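Local coordinates for uncharacterised protein (Vibrio cholerae, PDB 5KKO) that is of unknown function but folds as a strand followed by a helical hairpin and associates with further copies of itself, at residues I9-I20 against L34-I42. Residues are numbered along the deposited sequence; the frame is centred on the assembly and turned at random. Where two conformers were deposited one is given.
Sequences IDELTLNAMLRI and LIKAHLLNI
Met-17, deposited as selenomethionine, reaches from helix 11-20 into a hole on the facing helix made by Ile-35, His-38, Leu-39 and Ile-42. In the conformer described, its chain runs extended to SE, then bends (chi3 68°), bringing CE against Leu-39 CD2 at 3.5 Å. SE lies 3.9 Å from His-38 CB and sits obliquely to the imidazole, 5.3 Å from the ring centroid. Nearer the backbone, Ile-35 CD1 packs on Met-17 CB and O. Met-17 and Ile-35 each have a second conformer, making these contacts less certain. One turn further on, Ile-20 crosses Leu-34 at about a right angle, its CD1 3.7 Å from Leu-34 CG, and the same methyl meets CD2 and NE2 of the His-38 ring obliquely. Thr-13 CG2 comes obliquely near ND1. No hydrogen bond joins the segments; this is an antiparallel helical hairpin with Met-17 as a knob in its four-residue hole, the short segment axes 10.2 Å apart at 159°. Where strand 2-10 enters helix 11-20, Ile-9 CD1 meets Ile-42 CD1 at 4.1 Å. Asp-10 N-caps the helix, OD2 accepting from Thr-13 N from above the carboxylate plane while OD1 takes Thr-13 OG1 through its syn lone pair, at 2.7 Å. This second bond fixes the rotation of Thr-13, with CG2 directed at His-38. Ile-9 and Asp-10 join an antiparallel ladder with a strand of the second subunit, whose Leu-39 packs on Leu-18.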
# COMPACT_ATOMS: atom_id res chain seq x y z
N ILE C 9 13.27 -2.21 8.09
CA ILE C 9 14.67 -1.84 7.89
C ILE C 9 15.27 -1.39 9.23
O ILE C 9 14.69 -0.53 9.91
CB ILE C 9 14.83 -0.77 6.80
CG1 ILE C 9 16.30 -0.38 6.67
CG2 ILE C 9 14.03 0.43 7.08
CD1 ILE C 9 16.46 0.72 5.76
N ASP C 10 16.40 -1.97 9.60
CA ASP C 10 17.03 -1.55 10.84
C ASP C 10 17.58 -0.14 10.70
O ASP C 10 17.90 0.35 9.61
CB ASP C 10 18.18 -2.50 11.21
CG ASP C 10 19.21 -2.56 10.11
OD1 ASP C 10 18.91 -3.17 9.05
OD2 ASP C 10 20.25 -1.95 10.29
N GLU C 11 17.71 0.52 11.85
CA GLU C 11 18.17 1.91 11.87
C GLU C 11 19.57 2.04 11.32
O GLU C 11 19.86 3.00 10.59
CB GLU C 11 18.06 2.45 13.31
CG GLU C 11 18.49 3.90 13.42
CD GLU C 11 18.09 4.48 14.75
OE1 GLU C 11 17.41 5.53 14.75
OE2 GLU C 11 18.43 3.86 15.78
N LEU C 12 20.46 1.08 11.58
CA LEU C 12 21.80 1.21 11.03
C LEU C 12 21.79 1.23 9.50
O LEU C 12 22.52 2.02 8.87
CB LEU C 12 22.71 0.07 11.54
CG LEU C 12 23.66 0.44 12.70
CD1 LEU C 12 24.88 1.22 12.18
CD2 LEU C 12 22.95 1.21 13.81
N THR C 13 21.00 0.35 8.89
CA THR C 13 20.92 0.32 7.44
C THR C 13 20.25 1.57 6.89
O THR C 13 20.70 2.12 5.88
CB THR C 13 20.15 -0.92 6.99
OG1 THR C 13 20.83 -2.10 7.46
CG2 THR C 13 19.94 -0.91 5.43
N LEU C 14 19.17 2.04 7.54
CA LEU C 14 18.55 3.27 7.05
C LEU C 14 19.53 4.44 7.10
O LEU C 14 19.63 5.22 6.14
CB LEU C 14 17.29 3.54 7.88
CG LEU C 14 16.58 4.83 7.63
CD1 LEU C 14 16.14 4.78 6.22
CD2 LEU C 14 15.36 4.95 8.59
N ASN C 15 20.24 4.58 8.23
CA ASN C 15 21.20 5.68 8.35
C ASN C 15 22.34 5.52 7.38
O ASN C 15 22.85 6.52 6.84
CB ASN C 15 21.68 5.75 9.81
CG ASN C 15 20.67 6.44 10.70
OD1 ASN C 15 19.77 7.14 10.19
ND2 ASN C 15 20.76 6.21 12.01
N ALA C 16 22.77 4.28 7.14
CA ALA C 16 23.83 4.10 6.15
C ALA C 16 23.38 4.56 4.77
O ALA C 16 24.15 5.19 4.02
CB ALA C 16 24.25 2.63 6.06
N MSE C 17 22.15 4.24 4.39
CA MSE C 17 21.66 4.66 3.10
C MSE C 17 21.54 6.19 3.04
O MSE C 17 21.88 6.78 2.01
CB MSE C 17 20.31 3.98 2.87
CG MSE C 17 20.44 2.42 2.87
SE MSE C 17 18.75 1.57 2.57
CE MSE C 17 18.46 2.08 0.72
N LEU C 18 21.08 6.82 4.13
CA LEU C 18 21.05 8.28 4.17
C LEU C 18 22.43 8.87 3.97
O LEU C 18 22.61 9.88 3.24
CB LEU C 18 20.42 8.78 5.51
CG LEU C 18 18.90 8.68 5.49
CD1 LEU C 18 18.32 8.66 6.96
CD2 LEU C 18 18.22 9.80 4.69
N ARG C 19 23.42 8.30 4.65
CA ARG C 19 24.78 8.79 4.51
C ARG C 19 25.29 8.60 3.09
O ARG C 19 25.96 9.48 2.52
CB ARG C 19 25.66 8.07 5.50
CG ARG C 19 27.10 8.53 5.41
CD ARG C 19 27.91 7.71 6.42
NE ARG C 19 29.32 7.80 6.04
CZ ARG C 19 30.01 8.89 6.25
NH1 ARG C 19 29.42 9.86 6.94
NH2 ARG C 19 31.30 8.96 5.87
N ILE C 20 24.99 7.44 2.50
CA ILE C 20 25.48 7.13 1.16
C ILE C 20 24.97 8.16 0.14
O ILE C 20 25.72 8.54 -0.78
CB ILE C 20 25.07 5.70 0.76
CG1 ILE C 20 25.90 4.68 1.46
CG2 ILE C 20 25.24 5.50 -0.81
CD1 ILE C 20 25.20 3.30 1.48
N LEU C 34 25.07 1.62 -4.91
CA LEU C 34 25.13 1.10 -3.55
C LEU C 34 23.76 1.15 -2.91
O LEU C 34 23.37 0.22 -2.18
CB LEU C 34 26.15 1.93 -2.78
CG LEU C 34 26.68 1.51 -1.45
CD1 LEU C 34 27.24 0.05 -1.54
CD2 LEU C 34 27.81 2.51 -1.11
N ILE C 35 23.04 2.27 -3.12
CA ILE C 35 21.63 2.35 -2.71
C ILE C 35 20.85 1.17 -3.27
O ILE C 35 20.19 0.44 -2.51
CB ILE C 35 21.01 3.69 -3.19
CG1 ILE C 35 21.54 4.81 -2.31
CG2 ILE C 35 19.42 3.71 -3.14
CD1 ILE C 35 21.27 4.57 -0.83
N LYS C 36 20.94 0.95 -4.59
CA LYS C 36 20.17 -0.11 -5.24
C LYS C 36 20.48 -1.47 -4.60
O LYS C 36 19.59 -2.28 -4.37
CB LYS C 36 20.44 -0.07 -6.75
CG LYS C 36 19.54 -1.06 -7.52
CD LYS C 36 20.09 -1.40 -8.92
CE LYS C 36 20.23 -0.17 -9.76
NZ LYS C 36 20.46 -0.64 -11.17
N ALA C 37 21.75 -1.73 -4.33
CA ALA C 37 22.10 -3.00 -3.70
C ALA C 37 21.42 -3.14 -2.35
O ALA C 37 20.88 -4.22 -2.02
CB ALA C 37 23.61 -3.09 -3.56
N HIS C 38 21.42 -2.08 -1.53
CA HIS C 38 20.74 -2.18 -0.25
C HIS C 38 19.24 -2.42 -0.43
O HIS C 38 18.63 -3.17 0.36
CB HIS C 38 21.00 -0.90 0.57
CG HIS C 38 22.31 -0.90 1.29
ND1 HIS C 38 22.56 -1.72 2.38
CD2 HIS C 38 23.45 -0.22 1.04
CE1 HIS C 38 23.79 -1.49 2.82
NE2 HIS C 38 24.36 -0.59 2.03
N LEU C 39 18.64 -1.73 -1.39
CA LEU C 39 17.20 -1.88 -1.60
C LEU C 39 16.89 -3.28 -2.11
O LEU C 39 15.92 -3.89 -1.67
CB LEU C 39 16.73 -0.78 -2.57
CG LEU C 39 16.73 0.65 -2.06
CD1 LEU C 39 16.47 1.52 -3.34
CD2 LEU C 39 15.66 0.93 -1.04
N LEU C 40 17.69 -3.82 -3.03
CA LEU C 40 17.45 -5.19 -3.47
C LEU C 40 17.65 -6.19 -2.33
O LEU C 40 16.94 -7.20 -2.24
CB LEU C 40 18.43 -5.54 -4.62
CG LEU C 40 18.14 -4.80 -5.92
CD1 LEU C 40 19.24 -5.22 -6.90
CD2 LEU C 40 16.82 -5.28 -6.52
N ASN C 41 18.61 -5.92 -1.45
CA ASN C 41 18.81 -6.79 -0.28
C ASN C 41 17.57 -6.87 0.61
O ASN C 41 17.22 -7.96 1.10
CB ASN C 41 20.00 -6.23 0.50
CG ASN C 41 20.63 -7.27 1.40
OD1 ASN C 41 20.77 -8.45 1.01
ND2 ASN C 41 20.93 -6.87 2.62
N ILE C 42 16.92 -5.73 0.80
CA ILE C 42 15.67 -5.72 1.57
C ILE C 42 14.55 -6.47 0.84
O ILE C 42 13.77 -7.22 1.47
CB ILE C 42 15.27 -4.27 1.87
CG1 ILE C 42 16.34 -3.56 2.76
CG2 ILE C 42 13.85 -4.20 2.49
CD1 ILE C 42 16.25 -2.00 2.70